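Local coordinates for glutaredoxin-like protein NRDH (Escherichia coli, PDB 1H75) that probably carries electrons to the ribonucleotide reductase system NrdEF through a redox-active disulfide, at residues Arg19-Glu22 with Asp27-Met30; Ile5-Arg8 with Gln13-Ala16. One frame throughout, in Å; residues are numbered along the deposited sequence.

How the contacts relate
Both contacts lie in one beta-alpha-beta unit, strand 3-7, helix 12-23 and strand 29-32, and both use the helix. Contact 2 is the buried one, at the end of the helix that carries the disulfide, where a threonine hydroxyl and a cysteine sulfur meet. Contact 1, near the other end of the helix, is partly buried: a methionine and a phenylalanine pack together while a charged pair borders them. Their centres are about 9 Å apart, and Ile5 links them. Its CD1 packs 3.7 Å from Met21 SD, and its N lies 2.8 Å from Glu29 O, a probable hydrogen bond between the two parallel strands.

Contact 1 of 2, residues Arg19-Glu22 with Asp27-Met30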
loop_
_atom_site.group_PDB
_atom_site.type_symbol
_atom_site.label_atom_id
_atom_site.label_comp_id
_atom_site.label_asym_id
_atom_site.label_seq_id
_atom_site.Cartn_x
_atom_site.Cartn_y
_atom_site.Cartn_z
ATOM N N ARG A 19 9.898 -0.002 -1.836
ATOM C CA ARG A 19 11.078 -0.410 -2.588
ATOM C C ARG A 19 10.705 -1.363 -3.730
ATOM O O ARG A 19 11.234 -1.255 -4.837
ATOM C CB ARG A 19 12.073 -1.106 -1.654
ATOM C CG ARG A 19 13.325 -1.651 -2.342
ATOM C CD ARG A 19 14.356 -0.562 -2.616
ATOM N NE ARG A 19 13.864 0.460 -3.533
ATOM C CZ ARG A 19 14.616 1.440 -4.030
ATOM N NH1 ARG A 19 15.901 1.526 -3.695
ATOM N NH2 ARG A 19 14.085 2.344 -4.845
ATOM N N ALA A 20 9.804 -2.299 -3.452
ATOM C CA ALA A 20 9.382 -3.269 -4.464
ATOM C C ALA A 20 8.686 -2.558 -5.617
ATOM O O ALA A 20 8.891 -2.902 -6.798
ATOM C CB ALA A 20 8.449 -4.302 -3.846
ATOM N N MET A 21 7.853 -1.579 -5.287
ATOM C CA MET A 21 7.157 -0.843 -6.339
ATOM C C MET A 21 8.149 -0.006 -7.156
ATOM O O MET A 21 8.045 0.077 -8.382
ATOM C CB MET A 21 6.077 0.031 -5.724
ATOM C CG MET A 21 4.989 -0.825 -5.095
ATOM S SD MET A 21 3.424 0.040 -5.055
ATOM C CE MET A 21 2.388 -1.135 -4.124
ATOM N N GLU A 22 9.109 0.612 -6.479
ATOM C CA GLU A 22 10.103 1.414 -7.173
ATOM C C GLU A 22 10.962 0.530 -8.073
ATOM O O GLU A 22 11.349 0.941 -9.174
ATOM C CB GLU A 22 10.977 2.165 -6.155
ATOM C CG GLU A 22 10.160 3.198 -5.354
ATOM C CD GLU A 22 10.918 3.821 -4.188
ATOM O OE1 GLU A 22 10.486 4.905 -3.740
ATOM O OE2 GLU A 22 11.914 3.242 -3.707
ATOM N N ASP A 27 4.224 3.954 -10.333
ATOM C CA ASP A 27 3.995 5.263 -9.737
ATOM C C ASP A 27 2.965 5.025 -8.654
ATOM O O ASP A 27 2.007 4.296 -8.867
ATOM C CB ASP A 27 3.443 6.257 -10.757
ATOM C CG ASP A 27 4.472 6.641 -11.791
ATOM O OD1 ASP A 27 5.596 7.025 -11.404
ATOM O OD2 ASP A 27 4.159 6.552 -12.991
ATOM N N PHE A 28 3.172 5.629 -7.487
ATOM C CA PHE A 28 2.226 5.464 -6.389
ATOM C C PHE A 28 2.265 6.667 -5.474
ATOM O O PHE A 28 3.198 7.471 -5.523
ATOM C CB PHE A 28 2.554 4.204 -5.577
ATOM C CG PHE A 28 3.961 4.168 -5.070
ATOM C CD1 PHE A 28 4.290 4.744 -3.849
ATOM C CD2 PHE A 28 4.971 3.608 -5.839
ATOM C CE1 PHE A 28 5.608 4.764 -3.404
ATOM C CE2 PHE A 28 6.298 3.624 -5.408
ATOM C CZ PHE A 28 6.619 4.201 -4.192
ATOM N N GLU A 29 1.228 6.793 -4.656
ATOM C CA GLU A 29 1.137 7.864 -3.684
ATOM C C GLU A 29 1.195 7.201 -2.320
ATOM O O GLU A 29 0.815 6.034 -2.163
ATOM C CB GLU A 29 -0.172 8.652 -3.840
ATOM C CG GLU A 29 -1.449 7.822 -3.787
ATOM C CD GLU A 29 -2.709 8.682 -3.838
ATOM O OE1 GLU A 29 -2.606 9.870 -4.215
ATOM O OE2 GLU A 29 -3.805 8.168 -3.516
ATOM N N MET A 30 1.711 7.924 -1.338
ATOM C CA MET A 30 1.789 7.372 -0.004
ATOM C C MET A 30 0.991 8.247 0.929
ATOM O O MET A 30 0.932 9.465 0.749
ATOM C CB MET A 30 3.234 7.303 0.466
ATOM C CG MET A 30 4.096 6.394 -0.376
ATOM S SD MET A 30 5.749 6.345 0.281
ATOM C CE MET A 30 5.741 4.741 1.071
#
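Met21 and Phe28 face each other across the return from helix 12-23 to strand 29-32, their CA atoms 8.0 Å apart. Glu22 and Asp27 have the closest CA atoms, 7.7 Å apart, so side chains must bridge the distance. Phe28 does most of this. Its chi1 of 55° sets CG between the backbone N and the carbonyl carbon, and the ring reaches for the helix. Met21 CB meets the ring obliquely, 3.6 Å from Phe28 CE2. Farther along the same side chain, Met21 SD lies 4.6 Å from the ring centroid and 36° off its normal, an oblique Met-aromatic contact. Glu22 comes to the ring edge instead, where its CG sits 3.9 Å from Phe28 CZ. One turn back, Arg19 NH2 forms a salt bridge of 2.6 Å with Glu22 OE2, which steadies the carboxylate at the ring's margin, Glu22 OE1 still 4.0 Å from Phe28 CZ. Phe28 also packs on Ile3, Ile5 and Lys18, and Met21 on Leu72. Replacing Phe28 by a serine would probably open a gap between the helix and the chain leading into strand 29-32, leaving Met21 CB and SD without their aromatic partner. The chemistry across is thus apolar and sulfur-aromatic, dispersion rather than directed polar bonds, while the ion pair stays on the helix and keeps Glu22 beside the ring.

Contact 2 of 2, residues Ile5-Arg8 with Gln13-Ala16; sequences IYTR and QCHA
The closest approach between Thr7 and Cys14 sets a hydroxyl against a methylene: Thr7 OG1 is 3.1 Å from Cys14 CB, a close van der Waals contact of oxygen with carbon. The two CA atoms are 5.9 Å apart, so strand and helix come close here with little side chain between them. With chi1 at -169°, the hydroxyl of Thr7 swings opposite the backbone N and is presented to the cysteine, while the methyl CG2 takes the place between N and carbonyl carbon.

Sulfur contacts come next. Cys14 SG stands 3.4 Å from Thr7 OG1, and Arg8 N lies farther off, 3.8 Å from the same SG. Oxygen and amide nitrogen thus border the sulfur as neighbours, without hydrogen-bonding to it. A chi1 of -61° puts SG beside its own backbone N and anti to the carbonyl carbon, on the way to its covalent partner, Cys11 SG. That disulfide closes a CxxC motif at the helix start, consistent with the redox-active centre of thioredoxin-like proteins; Thr7 therefore packs directly against one half of the bridge.

Charge plays its part away from the cysteine. The backbone of Arg8 borders Cys14, but its guanidinium leads off and makes a salt bridge through NH2 with Asp34 OD2.

In the fold, strand 3-7 is an inner strand of the mixed sheet, paired with strands 29-32 and 53-56. Thr7 has backbone hydrogen bonds with Ile31 and Val33, and Tyr6 with Val53. Helix 12-23 packs over the sheet: Cys14 touches Pro52, just ahead of strand 53-56, and farther along the helix Thr17 meets Ile5. Strand 3-7, helix 12-23 and strand 29-32 form the beta-alpha-beta half of the thioredoxin fold.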
loop_
_atom_site.group_PDB
_atom_site.type_symbol
_atom_site.label_atom_id
_atom_site.label_comp_id
_atom_site.label_asym_id
_atom_site.label_seq_id
_atom_site.Cartn_x
_atom_site.Cartn_y
_atom_site.Cartn_z
ATOM N N ILE A 5 -0.366 3.663 -1.162
ATOM C CA ILE A 5 0.194 2.821 -0.107
ATOM C C ILE A 5 -0.053 3.553 1.203
ATOM O O ILE A 5 0.440 4.671 1.374
ATOM C CB ILE A 5 1.738 2.619 -0.240
ATOM C CG1 ILE A 5 2.090 2.017 -1.607
ATOM C CG2 ILE A 5 2.241 1.729 0.897
ATOM C CD1 ILE A 5 3.608 1.819 -1.847
ATOM N N TYR A 6 -0.830 2.943 2.102
ATOM C CA TYR A 6 -1.091 3.539 3.423
ATOM C C TYR A 6 0.047 3.022 4.280
ATOM O O TYR A 6 0.225 1.805 4.450
ATOM C CB TYR A 6 -2.463 3.113 3.950
ATOM C CG TYR A 6 -3.568 3.748 3.114
ATOM C CD1 TYR A 6 -4.103 3.090 2.001
ATOM C CD2 TYR A 6 -4.019 5.046 3.397
ATOM C CE1 TYR A 6 -5.062 3.714 1.186
ATOM C CE2 TYR A 6 -4.967 5.670 2.595
ATOM C CZ TYR A 6 -5.483 5.001 1.494
ATOM O OH TYR A 6 -6.405 5.645 0.706
ATOM N N THR A 7 0.786 3.954 4.878
ATOM C CA THR A 7 1.996 3.579 5.578
ATOM C C THR A 7 2.242 4.184 6.965
ATOM O O THR A 7 1.460 4.995 7.450
ATOM C CB THR A 7 3.172 3.951 4.636
ATOM O OG1 THR A 7 4.393 3.387 5.112
ATOM C CG2 THR A 7 3.296 5.488 4.534
ATOM N N ARG A 8 3.352 3.777 7.572
ATOM C CA ARG A 8 3.774 4.239 8.896
ATOM C C ARG A 8 5.307 4.237 8.933
ATOM O O ARG A 8 5.936 3.409 8.279
ATOM C CB ARG A 8 3.209 3.289 9.970
ATOM C CG ARG A 8 3.919 3.318 11.307
ATOM C CD ARG A 8 3.134 2.550 12.338
ATOM N NE ARG A 8 1.834 3.156 12.615
ATOM C CZ ARG A 8 0.822 2.504 13.180
ATOM N NH1 ARG A 8 0.961 1.227 13.522
ATOM N NH2 ARG A 8 -0.323 3.123 13.414
ATOM N N GLN A 13 7.682 -3.681 6.676
ATOM C CA GLN A 13 6.889 -4.178 5.550
ATOM C C GLN A 13 6.445 -3.053 4.631
ATOM O O GLN A 13 6.235 -3.265 3.424
ATOM C CB GLN A 13 5.690 -4.994 6.055
ATOM C CG GLN A 13 6.141 -6.306 6.687
ATOM C CD GLN A 13 5.011 -7.269 6.983
ATOM O OE1 GLN A 13 4.228 -7.627 6.100
ATOM N NE2 GLN A 13 4.932 -7.713 8.234
ATOM N N CYS A 14 6.292 -1.856 5.192
ATOM C CA CYS A 14 5.901 -0.696 4.406
ATOM C C CYS A 14 7.063 -0.303 3.495
ATOM O O CYS A 14 6.883 -0.029 2.304
ATOM C CB CYS A 14 5.583 0.480 5.307
ATOM S SG CYS A 14 4.212 0.228 6.474
ATOM N N HIS A 15 8.259 -0.246 4.075
ATOM C CA HIS A 15 9.449 0.112 3.306
ATOM C C HIS A 15 9.706 -0.926 2.216
ATOM O O HIS A 15 10.024 -0.570 1.070
ATOM C CB HIS A 15 10.666 0.230 4.238
ATOM C CG HIS A 15 11.922 0.656 3.543
ATOM N ND1 HIS A 15 12.769 -0.236 2.917
ATOM C CD2 HIS A 15 12.459 1.884 3.349
ATOM C CE1 HIS A 15 13.772 0.426 2.367
ATOM N NE2 HIS A 15 13.607 1.713 2.613
ATOM N N ALA A 16 9.544 -2.207 2.553
ATOM C CA ALA A 16 9.755 -3.271 1.571
ATOM C C ALA A 16 8.804 -3.075 0.387
ATOM O O ALA A 16 9.176 -3.248 -0.781
ATOM C CB ALA A 16 9.516 -4.630 2.206
#